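Local structure of EscN (Escherichia coli O127:H6, 2OBL) at residues T170-A175 against F197-K202; G190-S195 against D230-E235. The protein belongs to the ATP synthase alpha/beta family of P-loop proteins and is probably a component of a type III secretion system. The protein carries 1 engineered substitution. One frame throughout, in Å; residues are numbered along the deposited sequence.

In the fold
Contacts 1 and 2 sit side by side on the nucleotide-binding domain, their centres 8 Å apart, and both draw on helix 194-204. Along the chain their segments alternate: 170-175 in helix 169-182, then 190-195 leading into helix 194-204, then 197-202 within that helix, and last 230-235 at the start of helix 231-239, after strand 214-222 of the mixed sheet. Phe-192 touches Ala-173 and Phe-197, and Ala-173 also meets Ile-232, so an apolar cluster of these four residues lies between the two contacts. Three helices are thus packed together through it, with Asp-234 in the first turns of helix 231-239, and Asn-229 just before it, binding the calcium ion.

Contact 1: T170-A175 against F197-K202; sequences TRYARA and FSSLPK
Tyr-172 reaches across from helix 169-182 to Ser-199 on helix 194-204, a helix-helix contact within the P-loop NTPase domain of the ATP synthase alpha/beta family. The contact is small, 110 Å² of surface counted over both sides, and is carried by three buried side chains. With CG anti to the backbone N (chi1 153°, well short of 180°), the tyrosine ring extends from its own helix toward the facing one and presents its hydroxyl at the far end. The OH donates to Ser-199 OG over 2.7 Å, and the serine oxygen lies at the ring edge, near the ring plane, instead of over a face. Turned between its backbone N and carbonyl carbon (chi1 80°), Ser-199 OG faces the tyrosine and can still bond the backbone carbonyl O of Val-196 one turn earlier. The serine is therefore tied to its own helix while it accepts the hydrogen bond from Tyr-172 OH, so two bonds grip the buried serine oxygen. Beyond the polar link, the two helices touch through Leu-200, which starts off to one side of the ring, and only its CD2 methyl comes near. The ring is also packed against Met-142, Ala-145 and Phe-146 of helix 138-156, which places the hydrogen bond where three helices come together. Leu-200 CD2 approaches the ring obliquely, 4.4 Å from Tyr-172 CE2, a looser touch than the hydroxyl bond beside it.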
ATOM      1  N   THR A 170      -5.038   9.288   4.728  1.00 10.48           N
ATOM      2  CA  THR A 170      -5.711   9.854   5.904  1.00 11.05           C
ATOM      3  C   THR A 170      -5.173  11.239   6.274  1.00 11.23           C
ATOM      4  O   THR A 170      -5.939  12.179   6.489  1.00 10.80           O
ATOM      5  CB  THR A 170      -5.550   8.913   7.107  1.00 10.65           C
ATOM      6  OG1 THR A 170      -6.172   7.658   6.797  1.00 10.39           O
ATOM      7  CG2 THR A 170      -6.186   9.530   8.368  1.00 10.96           C
ATOM      8  N   ARG A 171      -3.853  11.368   6.356  1.00 11.09           N
ATOM      9  CA  ARG A 171      -3.268  12.654   6.763  1.00 11.62           C
ATOM     10  C   ARG A 171      -3.244  13.654   5.626  1.00 11.48           C
ATOM     11  O   ARG A 171      -3.321  14.875   5.864  1.00 11.34           O
ATOM     12  CB  ARG A 171      -1.893  12.460   7.406  1.00 12.33           C
ATOM     13  CG  ARG A 171      -1.985  11.720   8.745  1.00 15.15           C
ATOM     14  CD  ARG A 171      -0.716  11.880   9.570  1.00 17.42           C
ATOM     15  NE  ARG A 171      -0.626  10.898  10.653  1.00 20.34           N
ATOM     16  CZ  ARG A 171      -1.009  11.136  11.898  1.00 22.75           C
ATOM     17  NH1 ARG A 171      -1.506  12.326  12.219  1.00 23.89           N
ATOM     18  NH2 ARG A 171      -0.875  10.190  12.830  1.00 23.06           N
ATOM     19  N   TYR A 172      -3.191  13.151   4.391  1.00 11.42           N
ATOM     20  CA  TYR A 172      -3.406  14.007   3.237  1.00 11.80           C
ATOM     21  C   TYR A 172      -4.783  14.657   3.359  1.00 11.84           C
ATOM     22  O   TYR A 172      -4.935  15.868   3.152  1.00 11.83           O
ATOM     23  CB  TYR A 172      -3.373  13.226   1.910  1.00 12.77           C
ATOM     24  CG  TYR A 172      -4.209  13.944   0.876  1.00 13.07           C
ATOM     25  CD1 TYR A 172      -3.702  15.046   0.190  1.00 12.86           C
ATOM     26  CD2 TYR A 172      -5.528  13.566   0.624  1.00 11.86           C
ATOM     27  CE1 TYR A 172      -4.474  15.742  -0.714  1.00 13.38           C
ATOM     28  CE2 TYR A 172      -6.307  14.255  -0.286  1.00 12.86           C
ATOM     29  CZ  TYR A 172      -5.772  15.351  -0.950  1.00 13.04           C
ATOM     30  OH  TYR A 172      -6.544  16.043  -1.851  1.00 13.55           O
ATOM     31  N   ALA A 173      -5.786  13.840   3.673  1.00 10.22           N
ATOM     32  CA  ALA A 173      -7.181  14.323   3.736  1.00 10.62           C
ATOM     33  C   ALA A 173      -7.392  15.337   4.858  1.00 11.38           C
ATOM     34  O   ALA A 173      -8.161  16.295   4.712  1.00 10.94           O
ATOM     35  CB  ALA A 173      -8.150  13.154   3.874  1.00 10.87           C
ATOM     36  N   ARG A 174      -6.721  15.127   5.987  1.00 11.89           N
ATOM     37  CA  ARG A 174      -6.838  16.060   7.096  1.00 12.40           C
ATOM     38  C   ARG A 174      -6.210  17.396   6.702  1.00 12.43           C
ATOM     39  O   ARG A 174      -6.738  18.450   7.038  1.00 12.74           O
ATOM     40  CB  ARG A 174      -6.172  15.504   8.350  1.00 13.08           C
ATOM     41  CG  ARG A 174      -6.942  14.326   8.951  1.00 13.49           C
ATOM     42  CD  ARG A 174      -6.125  13.706  10.068  1.00 13.80           C
ATOM     43  NE  ARG A 174      -6.764  12.504  10.591  1.00 15.43           N
ATOM     44  CZ  ARG A 174      -6.188  11.689  11.469  1.00 15.99           C
ATOM     45  NH1 ARG A 174      -4.964  11.959  11.918  1.00 16.79           N
ATOM     46  NH2 ARG A 174      -6.837  10.616  11.910  1.00 14.97           N
ATOM     47  N   ALA A 175      -5.096  17.349   5.984  1.00 12.34           N
ATOM     48  CA  ALA A 175      -4.479  18.585   5.476  1.00 12.42           C
ATOM     49  C   ALA A 175      -5.420  19.268   4.474  1.00 12.43           C
ATOM     50  O   ALA A 175      -5.662  20.466   4.556  1.00 12.85           O
ATOM     51  CB  ALA A 175      -3.117  18.286   4.829  1.00 12.44           C
ATOM     52  N   PHE A 197     -13.477  15.299  -0.583  1.00 14.75           N
ATOM     53  CA  PHE A 197     -14.115  14.143  -1.202  1.00 15.69           C
ATOM     54  C   PHE A 197     -13.910  14.105  -2.711  1.00 15.94           C
ATOM     55  O   PHE A 197     -13.538  13.074  -3.260  1.00 17.73           O
ATOM     56  CB  PHE A 197     -15.591  14.081  -0.841  1.00 16.36           C
ATOM     57  CG  PHE A 197     -15.819  13.838   0.615  1.00 15.36           C
ATOM     58  CD1 PHE A 197     -15.543  12.602   1.168  1.00 16.57           C
ATOM     59  CD2 PHE A 197     -16.257  14.865   1.438  1.00 14.38           C
ATOM     60  CE1 PHE A 197     -15.735  12.367   2.529  1.00 16.35           C
ATOM     61  CE2 PHE A 197     -16.465  14.645   2.786  1.00 14.32           C
ATOM     62  CZ  PHE A 197     -16.194  13.394   3.339  1.00 15.47           C
ATOM     63  N   SER A 198     -14.096  15.233  -3.374  1.00 16.11           N
ATOM     64  CA  SER A 198     -13.932  15.244  -4.820  1.00 16.49           C
ATOM     65  C   SER A 198     -12.469  15.040  -5.238  1.00 15.55           C
ATOM     66  O   SER A 198     -12.200  14.576  -6.344  1.00 14.22           O
ATOM     67  CB  SER A 198     -14.557  16.498  -5.434  1.00 18.06           C
ATOM     68  OG  SER A 198     -13.842  17.655  -5.070  1.00 20.79           O
ATOM     69  N   SER A 199     -11.523  15.323  -4.340  1.00 15.01           N
ATOM     70  CA  SER A 199     -10.097  15.170  -4.687  1.00 15.00           C
ATOM     71  C   SER A 199      -9.679  13.701  -4.725  1.00 15.27           C
ATOM     72  O   SER A 199      -8.730  13.333  -5.428  1.00 14.09           O
ATOM     73  CB  SER A 199      -9.192  15.941  -3.716  1.00 15.04           C
ATOM     74  OG  SER A 199      -9.004  15.197  -2.506  1.00 15.53           O
ATOM     75  N   LEU A 200     -10.376  12.862  -3.960  1.00 14.76           N
ATOM     76  CA  LEU A 200      -9.958  11.462  -3.825  1.00 16.01           C
ATOM     77  C   LEU A 200      -9.964  10.695  -5.145  1.00 15.70           C
ATOM     78  O   LEU A 200      -8.953  10.104  -5.513  1.00 16.42           O
ATOM     79  CB  LEU A 200     -10.783  10.722  -2.759  1.00 15.53           C
ATOM     80  CG  LEU A 200     -10.652  11.224  -1.322  1.00 16.46           C
ATOM     81  CD1 LEU A 200     -11.617  10.463  -0.411  1.00 16.40           C
ATOM     82  CD2 LEU A 200      -9.207  11.054  -0.839  1.00 16.92           C
ATOM     83  N   PRO A 201     -11.103  10.676  -5.858  1.00 15.40           N
ATOM     84  CA  PRO A 201     -11.042   9.942  -7.122  1.00 15.28           C
ATOM     85  C   PRO A 201     -10.128  10.603  -8.150  1.00 15.59           C
ATOM     86  O   PRO A 201      -9.548   9.918  -8.991  1.00 16.77           O
ATOM     87  CB  PRO A 201     -12.500   9.924  -7.598  1.00 15.43           C
ATOM     88  CG  PRO A 201     -13.157  11.057  -6.900  1.00 15.41           C
ATOM     89  CD  PRO A 201     -12.450  11.210  -5.583  1.00 15.75           C
ATOM     90  N   LYS A 202      -9.978  11.917  -8.070  1.00 15.10           N
ATOM     91  CA  LYS A 202      -9.093  12.622  -8.997  1.00 16.51           C
ATOM     92  C   LYS A 202      -7.640  12.187  -8.795  1.00 15.85           C
ATOM     93  O   LYS A 202      -6.913  11.976  -9.756  1.00 13.20           O
ATOM     94  CB  LYS A 202      -9.221  14.132  -8.825  1.00 18.20           C
ATOM     95  CG  LYS A 202     -10.578  14.667  -9.249  1.00 20.33           C
ATOM     96  CD  LYS A 202     -10.452  16.038  -9.857  1.00 22.09           C
ATOM     97  CE  LYS A 202     -11.680  16.385 -10.669  1.00 23.54           C
ATOM     98  NZ  LYS A 202     -11.366  17.449 -11.669  1.00 25.00           N
TER

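Contact 2: G190-S195 against D230-E235. With CA (calcium ion), chain B.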
ATOM      1  N   GLY A 190     -18.392  14.537   8.650  1.00 15.60           N
ATOM      2  CA  GLY A 190     -17.283  14.170   9.542  1.00 14.62           C
ATOM      3  C   GLY A 190     -16.232  15.249   9.708  1.00 14.87           C
ATOM      4  O   GLY A 190     -15.081  14.960  10.036  1.00 15.36           O
ATOM      5  N   GLY A 191     -16.612  16.502   9.462  1.00 14.27           N
ATOM      6  CA  GLY A 191     -15.655  17.600   9.549  1.00 14.47           C
ATOM      7  C   GLY A 191     -14.969  17.960   8.235  1.00 14.78           C
ATOM      8  O   GLY A 191     -14.239  18.966   8.168  1.00 15.45           O
ATOM      9  N   PHE A 192     -15.231  17.171   7.191  1.00 13.13           N
ATOM     10  CA  PHE A 192     -14.602  17.362   5.880  1.00 12.35           C
ATOM     11  C   PHE A 192     -15.452  18.170   4.915  1.00 11.77           C
ATOM     12  O   PHE A 192     -16.645  17.911   4.779  1.00 11.76           O
ATOM     13  CB  PHE A 192     -14.255  16.007   5.235  1.00 11.36           C
ATOM     14  CG  PHE A 192     -13.193  15.246   5.981  1.00 11.62           C
ATOM     15  CD1 PHE A 192     -11.846  15.485   5.729  1.00 11.25           C
ATOM     16  CD2 PHE A 192     -13.542  14.319   6.953  1.00 11.55           C
ATOM     17  CE1 PHE A 192     -10.856  14.827   6.429  1.00 11.69           C
ATOM     18  CE2 PHE A 192     -12.562  13.634   7.667  1.00 11.23           C
ATOM     19  CZ  PHE A 192     -11.211  13.885   7.412  1.00 11.04           C
ATOM     20  N   PRO A 193     -14.831  19.137   4.221  1.00 11.74           N
ATOM     21  CA  PRO A 193     -15.584  19.845   3.182  1.00 12.11           C
ATOM     22  C   PRO A 193     -15.648  19.072   1.856  1.00 12.31           C
ATOM     23  O   PRO A 193     -14.859  18.134   1.616  1.00  9.90           O
ATOM     24  CB  PRO A 193     -14.799  21.142   3.010  1.00 11.69           C
ATOM     25  CG  PRO A 193     -13.354  20.750   3.339  1.00 12.75           C
ATOM     26  CD  PRO A 193     -13.450  19.640   4.368  1.00 11.92           C
ATOM     27  N   PRO A 194     -16.593  19.460   0.993  1.00 13.33           N
ATOM     28  CA  PRO A 194     -16.757  18.842  -0.313  1.00 13.64           C
ATOM     29  C   PRO A 194     -15.464  18.656  -1.113  1.00 13.57           C
ATOM     30  O   PRO A 194     -15.301  17.605  -1.748  1.00 14.03           O
ATOM     31  CB  PRO A 194     -17.729  19.795  -1.025  1.00 14.99           C
ATOM     32  CG  PRO A 194     -18.566  20.337   0.096  1.00 14.60           C
ATOM     33  CD  PRO A 194     -17.595  20.517   1.234  1.00 13.64           C
ATOM     34  N   SER A 195     -14.553  19.627  -1.060  1.00 13.68           N
ATOM     35  CA  SER A 195     -13.306  19.574  -1.842  1.00 14.59           C
ATOM     36  C   SER A 195     -12.454  18.322  -1.589  1.00 14.29           C
ATOM     37  O   SER A 195     -11.831  17.791  -2.504  1.00 13.83           O
ATOM     38  CB  SER A 195     -12.447  20.818  -1.620  1.00 14.89           C
ATOM     39  OG  SER A 195     -12.104  21.000  -0.252  1.00 15.62           O
ATOM     40  N   ASP A 230     -14.841   7.358   9.904  1.00 11.62           N
ATOM     41  CA  ASP A 230     -13.874   8.002   9.002  1.00 11.39           C
ATOM     42  C   ASP A 230     -14.428   7.962   7.578  1.00 11.63           C
ATOM     43  O   ASP A 230     -14.273   6.969   6.868  1.00 10.39           O
ATOM     44  CB  ASP A 230     -12.490   7.332   9.085  1.00 12.33           C
ATOM     45  CG  ASP A 230     -11.577   7.713   7.921  1.00 13.16           C
ATOM     46  OD1 ASP A 230     -11.845   8.745   7.279  1.00 12.52           O
ATOM     47  OD2 ASP A 230     -10.621   6.958   7.639  1.00 15.43           O
ATOM     48  N   PRO A 231     -15.065   9.052   7.156  1.00 11.85           N
ATOM     49  CA  PRO A 231     -15.718   9.058   5.858  1.00 10.65           C
ATOM     50  C   PRO A 231     -14.730   9.064   4.682  1.00 11.28           C
ATOM     51  O   PRO A 231     -15.103   8.681   3.580  1.00 10.19           O
ATOM     52  CB  PRO A 231     -16.533  10.348   5.885  1.00 12.50           C
ATOM     53  CG  PRO A 231     -15.775  11.249   6.780  1.00 11.74           C
ATOM     54  CD  PRO A 231     -15.236  10.339   7.866  1.00 12.21           C
ATOM     55  N   ILE A 232     -13.493   9.497   4.927  1.00 11.33           N
ATOM     56  CA  ILE A 232     -12.455   9.487   3.884  1.00 12.22           C
ATOM     57  C   ILE A 232     -12.098   8.035   3.569  1.00 10.65           C
ATOM     58  O   ILE A 232     -12.102   7.628   2.404  1.00 11.69           O
ATOM     59  CB  ILE A 232     -11.196  10.271   4.333  1.00 13.26           C
ATOM     60  CG1 ILE A 232     -11.526  11.751   4.521  1.00 13.26           C
ATOM     61  CG2 ILE A 232     -10.040  10.077   3.341  1.00 14.67           C
ATOM     62  CD1 ILE A 232     -12.095  12.430   3.256  1.00 13.50           C
ATOM     63  N   GLY A 233     -11.820   7.254   4.608  1.00  9.88           N
ATOM     64  CA  GLY A 233     -11.497   5.822   4.447  1.00 10.04           C
ATOM     65  C   GLY A 233     -12.632   5.111   3.727  1.00 10.87           C
ATOM     66  O   GLY A 233     -12.393   4.239   2.886  1.00  9.49           O
ATOM     67  N   ASP A 234     -13.866   5.498   4.055  1.00 10.52           N
ATOM     68  CA  ASP A 234     -15.047   4.850   3.462  1.00 10.40           C
ATOM     69  C   ASP A 234     -15.086   5.114   1.961  1.00 10.13           C
ATOM     70  O   ASP A 234     -15.337   4.212   1.174  1.00  8.11           O
ATOM     71  CB  ASP A 234     -16.364   5.326   4.098  1.00 11.31           C
ATOM     72  CG  ASP A 234     -16.521   4.880   5.543  1.00 10.89           C
ATOM     73  OD1 ASP A 234     -15.669   4.139   6.057  1.00 10.76           O
ATOM     74  OD2 ASP A 234     -17.506   5.289   6.182  1.00 11.51           O
ATOM     75  N   GLU A 235     -14.854   6.359   1.569  1.00  9.91           N
ATOM     76  CA  GLU A 235     -14.866   6.702   0.158  1.00  9.84           C
ATOM     77  C   GLU A 235     -13.751   5.960  -0.577  1.00  9.66           C
ATOM     78  O   GLU A 235     -13.957   5.493  -1.684  1.00  9.49           O
ATOM     79  CB  GLU A 235     -14.760   8.227  -0.072  1.00 11.92           C
ATOM     80  CG  GLU A 235     -15.956   9.022   0.497  1.00 14.11           C
ATOM     81  CD  GLU A 235     -17.314   8.563  -0.019  1.00 15.99           C
ATOM     82  OE1 GLU A 235     -17.388   8.066  -1.164  1.00 16.39           O
ATOM     83  OE2 GLU A 235     -18.327   8.738   0.710  1.00 17.74           O
TER
HETATM   84 CA    CA B1001     -16.993   3.906   8.133  0.50 14.92          CA
HETATM   85  O   HOH W   1     -14.751   4.712   8.780  1.00 17.73           O
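The loop 190-192 passes the first turn of helix 231-239, with its nearest CA atoms, those of Gly-190 and Pro-231, 6.5 Å apart, and Gly-190 has positive phi. Phe-192 packs against both Pro-231 and Ile-232. Ile-232 CG1 sits over the centre of the phenyl ring in a CH-pi contact, 3.6 Å from the centroid and 12° off the ring normal. Its chi1 of -65° sets CG1 anti to the carbonyl carbon, directing that branch at the ring, and CD1 follows along the same face to within 3.9 Å of Phe-192 CD1. Pro-231 CG comes to the ring obliquely, 3.8 Å from Phe-192 CD2. Asp-230 is the N-cap of the helix: its OD1 accepts from Gly-233 N at 3.1 Å in a nearly straight bond (171°) that arrives from above the carboxylate plane, and more weakly from Ile-232 N. On the calcium side, Asp-234 binds the ion through both OD1 and OD2, and a water that also ligates the ion accepts from Asp-230 N. No hydrogen bond joins the two segments, which implies that apolar packing holds them together while the carboxylates of Asp-230 and Asp-234 serve the helix start and the metal.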